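Long-range contacts in Nrps/pks (Streptomyces albus, PDB 4OPE), which probably extends the growing oxazolomycin chain by decarboxylative condensation, as a ketosynthase domain of an AT-less type I polyketide synthase: residues G68-V73 with P239-G244; D92-I97 with G202-S207. All coordinates share one frame; numbering follows the deposited sequence.

How the contacts relate
Contacts 1 and 2 are both buried in the ketosynthase core, their centres about 8 Å apart, and contact 2 is nested inside the long loop closed by contact 1. Each brings a different element onto the same sheet: an irregular loop meets the residues leading into strand 242-250 in contact 1, whereas the first turn of helix 93-108 meets the end of neighbouring strand 197-204 in contact 2. The strands join directly through the backbone of Gly242 and Asn204, and Ser243 packs on Ile97. Contact 1 is mainly polar, with a buried carboxylate engaged by the loop backbone; contact 2 combines a neutral amide, ordered water and aliphatic packing.

Contact 1. Residues G68-V73 with P239-G244; sequences GWLSDV and PAEGSG
Gly68 bonds to the residues flanking Ala240, its N donating to Pro239 O (2.8 Å) and its O accepting from Glu241 N (2.7 Å), the pattern of a single parallel bridge. The backbones come close, with 3.8 Å between the CA atoms of Gly68 and Ala240. Small residues suit this crossing: Gly68 puts no side chain between the chains, and the methyl group of Ala240 lies against Gly68 CA.

Beyond the bridge, Glu241 carries the contact. Its CG stands anti to the carbonyl carbon (chi1 -69°) and the chain is extended beyond it, which brings the carboxylate up to the backbone N of Leu70. That N-H donates to Glu241 OE2 over 2.8 Å, at a nearly straight 164°, and meets the oxygen almost along its C-O bond. Trp69 and Glu241 cross at a slant, with ring and carboxylate planes 75° apart and Trp69 CE3 3.8 Å from Glu241 OE2. The indole N-H is occupied elsewhere, by Glu39 O. Leu70 lies across the aliphatic part of the glutamate, its CG 3.8 Å from Glu241 CB, while Val73 comes tip to tip with the acid, CG1 3.9 Å from Glu241 OE2. Apolar groups thus border the carboxylate, and glutamate is long enough to reach the N-H of Leu70 from the other segment.

Its further partners lie past the two segments: Arg45 makes a salt bridge to OE2 and also bonds Leu70 O, while Ser206 N donates to OE1. The buried charge is therefore compensated by a cation and two peptide N-H groups, an arrangement that would be expected to stabilise the ionised acid and that ties the loop to the residues just before strand 242-250, in the central sheet of the thiolase-type fold of ketosynthases.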
ATOM      1  N   GLY A  68      -4.258  20.430 -13.111  1.00 37.61           N
ATOM      2  CA  GLY A  68      -2.813  20.679 -12.969  1.00 35.46           C
ATOM      3  C   GLY A  68      -2.040  19.672 -13.770  1.00 34.83           C
ATOM      4  O   GLY A  68      -2.030  18.507 -13.422  1.00 36.79           O
ATOM      5  N   TRP A  69      -1.409  20.096 -14.857  1.00 35.52           N
ATOM      6  CA  TRP A  69      -0.809  19.158 -15.809  1.00 35.69           C
ATOM      7  C   TRP A  69       0.673  19.183 -15.702  1.00 36.62           C
ATOM      8  O   TRP A  69       1.239  20.251 -15.582  1.00 37.38           O
ATOM      9  CB  TRP A  69      -1.196  19.519 -17.233  1.00 36.39           C
ATOM     10  CG  TRP A  69      -2.652  19.611 -17.347  1.00 38.15           C
ATOM     11  CD1 TRP A  69      -3.393  20.738 -17.332  1.00 39.41           C
ATOM     12  CD2 TRP A  69      -3.571  18.529 -17.386  1.00 38.44           C
ATOM     13  NE1 TRP A  69      -4.710  20.430 -17.408  1.00 39.00           N
ATOM     14  CE2 TRP A  69      -4.845  19.073 -17.444  1.00 39.13           C
ATOM     15  CE3 TRP A  69      -3.433  17.144 -17.420  1.00 39.57           C
ATOM     16  CZ2 TRP A  69      -5.978  18.290 -17.494  1.00 39.68           C
ATOM     17  CZ3 TRP A  69      -4.556  16.371 -17.503  1.00 38.50           C
ATOM     18  CH2 TRP A  69      -5.805  16.940 -17.515  1.00 38.98           C
ATOM     19  N   LEU A  70       1.316  18.015 -15.723  1.00 36.96           N
ATOM     20  CA  LEU A  70       2.752  17.979 -15.885  1.00 37.42           C
ATOM     21  C   LEU A  70       3.048  18.393 -17.293  1.00 40.23           C
ATOM     22  O   LEU A  70       2.306  18.083 -18.189  1.00 41.21           O
ATOM     23  CB  LEU A  70       3.294  16.584 -15.639  1.00 36.80           C
ATOM     24  CG  LEU A  70       3.299  16.129 -14.187  1.00 35.98           C
ATOM     25  CD1 LEU A  70       4.081  14.848 -14.053  1.00 35.88           C
ATOM     26  CD2 LEU A  70       3.924  17.170 -13.293  1.00 36.87           C
ATOM     27  N   SER A  71       4.158  19.074 -17.500  1.00 46.63           N
ATOM     28  CA  SER A  71       4.490  19.578 -18.837  1.00 51.23           C
ATOM     29  C   SER A  71       4.569  18.470 -19.896  1.00 53.60           C
ATOM     30  O   SER A  71       4.206  18.697 -21.068  1.00 54.42           O
ATOM     31  CB  SER A  71       5.776  20.428 -18.819  1.00 51.98           C
ATOM     32  OG  SER A  71       6.925  19.611 -18.775  1.00 57.07           O
ATOM     33  N   ASP A  72       5.024  17.285 -19.499  1.00 54.70           N
ATOM     34  CA  ASP A  72       5.114  16.205 -20.451  1.00 58.20           C
ATOM     35  C   ASP A  72       5.250  14.849 -19.800  1.00 56.54           C
ATOM     36  O   ASP A  72       6.324  14.526 -19.307  1.00 64.72           O
ATOM     37  CB  ASP A  72       6.310  16.445 -21.343  1.00 64.72           C
ATOM     38  CG  ASP A  72       6.586  15.280 -22.298  1.00 76.31           C
ATOM     39  OD1 ASP A  72       5.634  14.619 -22.852  1.00 71.91           O
ATOM     40  OD2 ASP A  72       7.805  15.060 -22.503  1.00 86.14           O
ATOM     41  N   VAL A  73       4.199  14.029 -19.882  1.00 51.55           N
ATOM     42  CA  VAL A  73       4.148  12.747 -19.178  1.00 47.04           C
ATOM     43  C   VAL A  73       4.501  11.542 -20.035  1.00 45.63           C
ATOM     44  O   VAL A  73       4.716  10.468 -19.512  1.00 46.08           O
ATOM     45  CB  VAL A  73       2.765  12.464 -18.552  1.00 47.06           C
ATOM     46  CG1 VAL A  73       2.523  13.330 -17.346  1.00 44.48           C
ATOM     47  CG2 VAL A  73       1.664  12.678 -19.566  1.00 51.20           C
ATOM     48  N   PRO A 239      -8.382  18.208 -10.374  1.00 35.22           N
ATOM     49  CA  PRO A 239      -7.280  17.262 -10.332  1.00 35.96           C
ATOM     50  C   PRO A 239      -5.955  17.877 -10.767  1.00 35.14           C
ATOM     51  O   PRO A 239      -5.897  18.773 -11.613  1.00 37.34           O
ATOM     52  CB  PRO A 239      -7.703  16.168 -11.334  1.00 35.65           C
ATOM     53  CG  PRO A 239      -9.158  16.342 -11.518  1.00 35.65           C
ATOM     54  CD  PRO A 239      -9.336  17.836 -11.420  1.00 37.33           C
ATOM     55  N   ALA A 240      -4.894  17.380 -10.193  1.00 33.53           N
ATOM     56  CA  ALA A 240      -3.587  17.755 -10.644  1.00 34.42           C
ATOM     57  C   ALA A 240      -2.633  16.576 -10.644  1.00 34.13           C
ATOM     58  O   ALA A 240      -2.841  15.600  -9.908  1.00 32.41           O
ATOM     59  CB  ALA A 240      -3.047  18.840  -9.761  1.00 35.03           C
ATOM     60  N   GLU A 241      -1.598  16.690 -11.476  1.00 33.23           N
ATOM     61  CA  GLU A 241      -0.621  15.646 -11.639  1.00 33.23           C
ATOM     62  C   GLU A 241       0.659  15.947 -10.820  1.00 33.01           C
ATOM     63  O   GLU A 241       0.961  17.082 -10.480  1.00 31.79           O
ATOM     64  CB  GLU A 241      -0.272  15.539 -13.092  1.00 34.58           C
ATOM     65  CG  GLU A 241      -1.390  15.011 -13.964  1.00 35.74           C
ATOM     66  CD  GLU A 241      -0.973  14.879 -15.430  1.00 35.93           C
ATOM     67  OE1 GLU A 241      -1.346  13.899 -16.102  1.00 38.23           O
ATOM     68  OE2 GLU A 241      -0.253  15.752 -15.928  1.00 37.05           O
ATOM     69  N   GLY A 242       1.377  14.913 -10.448  1.00 31.99           N
ATOM     70  CA  GLY A 242       2.610  15.127  -9.733  1.00 31.77           C
ATOM     71  C   GLY A 242       3.358  13.863  -9.371  1.00 30.69           C
ATOM     72  O   GLY A 242       2.803  12.775  -9.324  1.00 31.67           O
ATOM     73  N   SER A 243       4.626  14.046  -9.084  1.00 30.43           N
ATOM     74  CA  SER A 243       5.497  12.987  -8.629  1.00 31.13           C
ATOM     75  C   SER A 243       6.416  13.611  -7.588  1.00 32.33           C
ATOM     76  O   SER A 243       6.948  14.727  -7.813  1.00 32.54           O
ATOM     77  CB  SER A 243       6.363  12.520  -9.787  1.00 31.67           C
ATOM     78  OG  SER A 243       6.968  11.286  -9.504  1.00 33.75           O
ATOM     79  N   GLY A 244       6.604  12.919  -6.456  1.00 29.11           N
ATOM     80  CA  GLY A 244       7.476  13.424  -5.467  1.00 26.95           C
ATOM     81  C   GLY A 244       7.996  12.382  -4.543  1.00 26.97           C
ATOM     82  O   GLY A 244       7.365  11.370  -4.319  1.00 25.58           O
TER

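Contact 2. Residues D92-I97 with G202-S207; sequences DPQERI and GVNVSS
Gln94 and Val205 make the one direct hydrogen bond between the start of the helix and the residues that follow strand 197-204: Val205 N donates to Gln94 OE1 over 2.9 Å. The bond is nearly straight, 170° at the hydrogen, and the donor lies in the amide plane on a lone pair of the oxygen. Gln94 CG is anti to the carbonyl carbon (chi1 -62°) and the chain runs on extended, alongside and antiparallel to that of Val205, which sets its amide beside the strand backbone. Glutamine suits the place because its two amide ends serve both roles: OE1 accepts here, and NE2 donates to Tyr129 O.

Two waters add to this polar patch. One bonds both Gln94 OE1 and Asn204 OD1; the other donates to Gln94 OE1 and to Val205 O, so the buried amide oxygen gathers three partners. Asn204 ND2 is itself hydrogen-bonded to Glu353 OE2. Asp92 is the N-cap, its OD1 accepting from Gln94 N (2.9 Å), which holds the backbone of the residue that reaches across.

Aliphatic packing accompanies these bonds. Val203 sets CG2 3.8 Å from Gln94 CB, and Val205 brings CG2 within 3.7 Å of Gln94 CG. The two methyls of Val205 divide their neighbours: CG1 meets Pro93 CG at 4.0 Å, with the side chains crossing obliquely, and CG2 also meets Ile97 CD1 at 4.2 Å. The branched valines thus lay methyl groups against the first turn of the helix.

Helix 93-108 rests on the end of strand 197-204 and the residues beyond it, at the central sheet of the thiolase-type ketosynthase fold. Strand 121-126 flanks that strand through the backbone of Gly126 and Val203, while on its other side strand 242-250 supplies Ser243, which touches Val203.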
ATOM      1  N   ASP A  92       2.502   2.253 -17.287  1.00 43.51           N
ATOM      2  CA  ASP A  92       1.903   3.505 -16.851  1.00 43.30           C
ATOM      3  C   ASP A  92       2.985   4.536 -16.661  1.00 41.40           C
ATOM      4  O   ASP A  92       4.024   4.211 -16.128  1.00 45.07           O
ATOM      5  CB  ASP A  92       1.224   3.258 -15.500  1.00 44.66           C
ATOM      6  CG  ASP A  92       0.219   4.318 -15.139  1.00 46.18           C
ATOM      7  OD1 ASP A  92       0.572   5.522 -15.108  1.00 43.77           O
ATOM      8  OD2 ASP A  92      -0.935   3.922 -14.857  1.00 46.40           O
ATOM      9  N   PRO A  93       2.740   5.795 -17.057  1.00 38.53           N
ATOM     10  CA  PRO A  93       3.722   6.839 -16.856  1.00 38.03           C
ATOM     11  C   PRO A  93       4.037   7.118 -15.398  1.00 39.09           C
ATOM     12  O   PRO A  93       5.060   7.675 -15.100  1.00 43.01           O
ATOM     13  CB  PRO A  93       3.071   8.065 -17.520  1.00 37.55           C
ATOM     14  CG  PRO A  93       1.671   7.726 -17.703  1.00 36.21           C
ATOM     15  CD  PRO A  93       1.654   6.260 -17.916  1.00 37.22           C
ATOM     16  N   GLN A  94       3.172   6.714 -14.485  1.00 41.66           N
ATOM     17  CA  GLN A  94       3.471   6.826 -13.063  1.00 39.99           C
ATOM     18  C   GLN A  94       4.718   6.011 -12.737  1.00 39.78           C
ATOM     19  O   GLN A  94       5.580   6.486 -12.032  1.00 41.95           O
ATOM     20  CB  GLN A  94       2.257   6.414 -12.210  1.00 38.39           C
ATOM     21  CG  GLN A  94       1.056   7.319 -12.469  1.00 39.82           C
ATOM     22  CD  GLN A  94      -0.253   6.932 -11.761  1.00 40.11           C
ATOM     23  OE1 GLN A  94      -1.153   7.781 -11.607  1.00 41.43           O
ATOM     24  NE2 GLN A  94      -0.378   5.677 -11.360  1.00 36.65           N
ATOM     25  N   GLU A  95       4.822   4.796 -13.244  1.00 39.30           N
ATOM     26  CA  GLU A  95       6.015   3.971 -12.999  1.00 41.10           C
ATOM     27  C   GLU A  95       7.282   4.614 -13.581  1.00 39.45           C
ATOM     28  O   GLU A  95       8.309   4.671 -12.969  1.00 37.23           O
ATOM     29  CB  GLU A  95       5.807   2.595 -13.614  1.00 43.26           C
ATOM     30  CG  GLU A  95       6.877   1.567 -13.286  1.00 48.47           C
ATOM     31  CD  GLU A  95       6.473   0.127 -13.651  1.00 52.91           C
ATOM     32  OE1 GLU A  95       5.426  -0.114 -14.295  1.00 53.57           O
ATOM     33  OE2 GLU A  95       7.225  -0.793 -13.302  1.00 60.34           O
ATOM     34  N   ARG A  96       7.172   5.180 -14.751  1.00 38.84           N
ATOM     35  CA  ARG A  96       8.329   5.733 -15.396  1.00 39.69           C
ATOM     36  C   ARG A  96       8.812   7.012 -14.746  1.00 38.50           C
ATOM     37  O   ARG A  96      10.002   7.229 -14.548  1.00 35.98           O
ATOM     38  CB  ARG A  96       7.978   6.026 -16.831  1.00 42.06           C
ATOM     39  CG  ARG A  96       7.386   4.823 -17.581  1.00 43.55           C
ATOM     40  CD  ARG A  96       7.180   5.183 -19.029  1.00 42.02           C
ATOM     41  NE  ARG A  96       5.827   4.938 -19.479  1.00 39.20           N
ATOM     42  CZ  ARG A  96       5.163   5.730 -20.297  1.00 37.79           C
ATOM     43  NH1 ARG A  96       5.664   6.890 -20.719  1.00 39.39           N
ATOM     44  NH2 ARG A  96       3.970   5.365 -20.677  1.00 38.79           N
ATOM     45  N   ILE A  97       7.868   7.877 -14.435  1.00 38.82           N
ATOM     46  CA  ILE A  97       8.188   9.165 -13.870  1.00 36.73           C
ATOM     47  C   ILE A  97       8.750   9.019 -12.476  1.00 34.99           C
ATOM     48  O   ILE A  97       9.692   9.721 -12.090  1.00 35.89           O
ATOM     49  CB  ILE A  97       6.952  10.048 -13.885  1.00 37.91           C
ATOM     50  CG1 ILE A  97       6.706  10.448 -15.340  1.00 39.59           C
ATOM     51  CG2 ILE A  97       7.145  11.258 -12.982  1.00 38.41           C
ATOM     52  CD1 ILE A  97       5.502  11.332 -15.538  1.00 41.84           C
ATOM     53  N   GLY A 202       5.025   9.706  -3.667  1.00 28.44           N
ATOM     54  CA  GLY A 202       3.767   9.389  -4.292  1.00 28.74           C
ATOM     55  C   GLY A 202       3.755   9.969  -5.675  1.00 28.83           C
ATOM     56  O   GLY A 202       4.483  10.915  -5.961  1.00 28.38           O
ATOM     57  N   VAL A 203       2.879   9.441  -6.516  1.00 29.08           N
ATOM     58  CA  VAL A 203       2.851   9.835  -7.890  1.00 30.32           C
ATOM     59  C   VAL A 203       1.441   9.755  -8.371  1.00 30.82           C
ATOM     60  O   VAL A 203       0.714   8.867  -7.944  1.00 33.16           O
ATOM     61  CB  VAL A 203       3.787   8.979  -8.755  1.00 31.46           C
ATOM     62  CG1 VAL A 203       3.528   7.525  -8.570  1.00 32.85           C
ATOM     63  CG2 VAL A 203       3.628   9.317 -10.224  1.00 33.22           C
ATOM     64  N   ASN A 204       1.055  10.696  -9.229  1.00 29.80           N
ATOM     65  CA  ASN A 204      -0.244  10.681  -9.836  1.00 30.47           C
ATOM     66  C   ASN A 204      -0.217  11.312 -11.231  1.00 31.33           C
ATOM     67  O   ASN A 204       0.214  12.453 -11.386  1.00 29.55           O
ATOM     68  CB  ASN A 204      -1.166  11.455  -8.928  1.00 31.77           C
ATOM     69  CG  ASN A 204      -2.609  11.361  -9.341  1.00 32.23           C
ATOM     70  OD1 ASN A 204      -3.207  10.289  -9.247  1.00 35.19           O
ATOM     71  ND2 ASN A 204      -3.198  12.495  -9.748  1.00 31.87           N
ATOM     72  N   VAL A 205      -0.677  10.566 -12.236  1.00 33.95           N
ATOM     73  CA  VAL A 205      -0.800  11.076 -13.605  1.00 35.45           C
ATOM     74  C   VAL A 205      -2.198  10.918 -14.132  1.00 35.94           C
ATOM     75  O   VAL A 205      -2.763   9.860 -14.031  1.00 36.66           O
ATOM     76  CB  VAL A 205       0.135  10.346 -14.576  1.00 36.61           C
ATOM     77  CG1 VAL A 205      -0.023  10.899 -15.969  1.00 36.56           C
ATOM     78  CG2 VAL A 205       1.582  10.523 -14.160  1.00 37.16           C
ATOM     79  N   SER A 206      -2.730  11.985 -14.711  1.00 38.60           N
ATOM     80  CA  SER A 206      -4.055  12.026 -15.328  1.00 40.67           C
ATOM     81  C   SER A 206      -3.955  11.627 -16.794  1.00 41.22           C
ATOM     82  O   SER A 206      -3.998  12.474 -17.709  1.00 41.90           O
ATOM     83  CB  SER A 206      -4.596  13.444 -15.289  1.00 41.89           C
ATOM     84  OG  SER A 206      -4.770  13.852 -13.958  1.00 44.02           O
ATOM     85  N   SER A 207      -3.835  10.336 -16.999  1.00 39.49           N
ATOM     86  CA  SER A 207      -3.555   9.774 -18.301  1.00 42.11           C
ATOM     87  C   SER A 207      -4.805   9.541 -19.137  1.00 42.04           C
ATOM     88  O   SER A 207      -4.697   9.465 -20.342  1.00 42.00           O
ATOM     89  CB  SER A 207      -2.870   8.422 -18.118  1.00 42.60           C
ATOM     90  OG  SER A 207      -3.795   7.523 -17.521  1.00 45.28           O
TER
HETATM   91  O   HOH W   1      -2.330   7.679  -8.917  1.00 30.97           O
HETATM   92  O   HOH W   2      -3.455   7.137 -13.307  1.00 53.19           O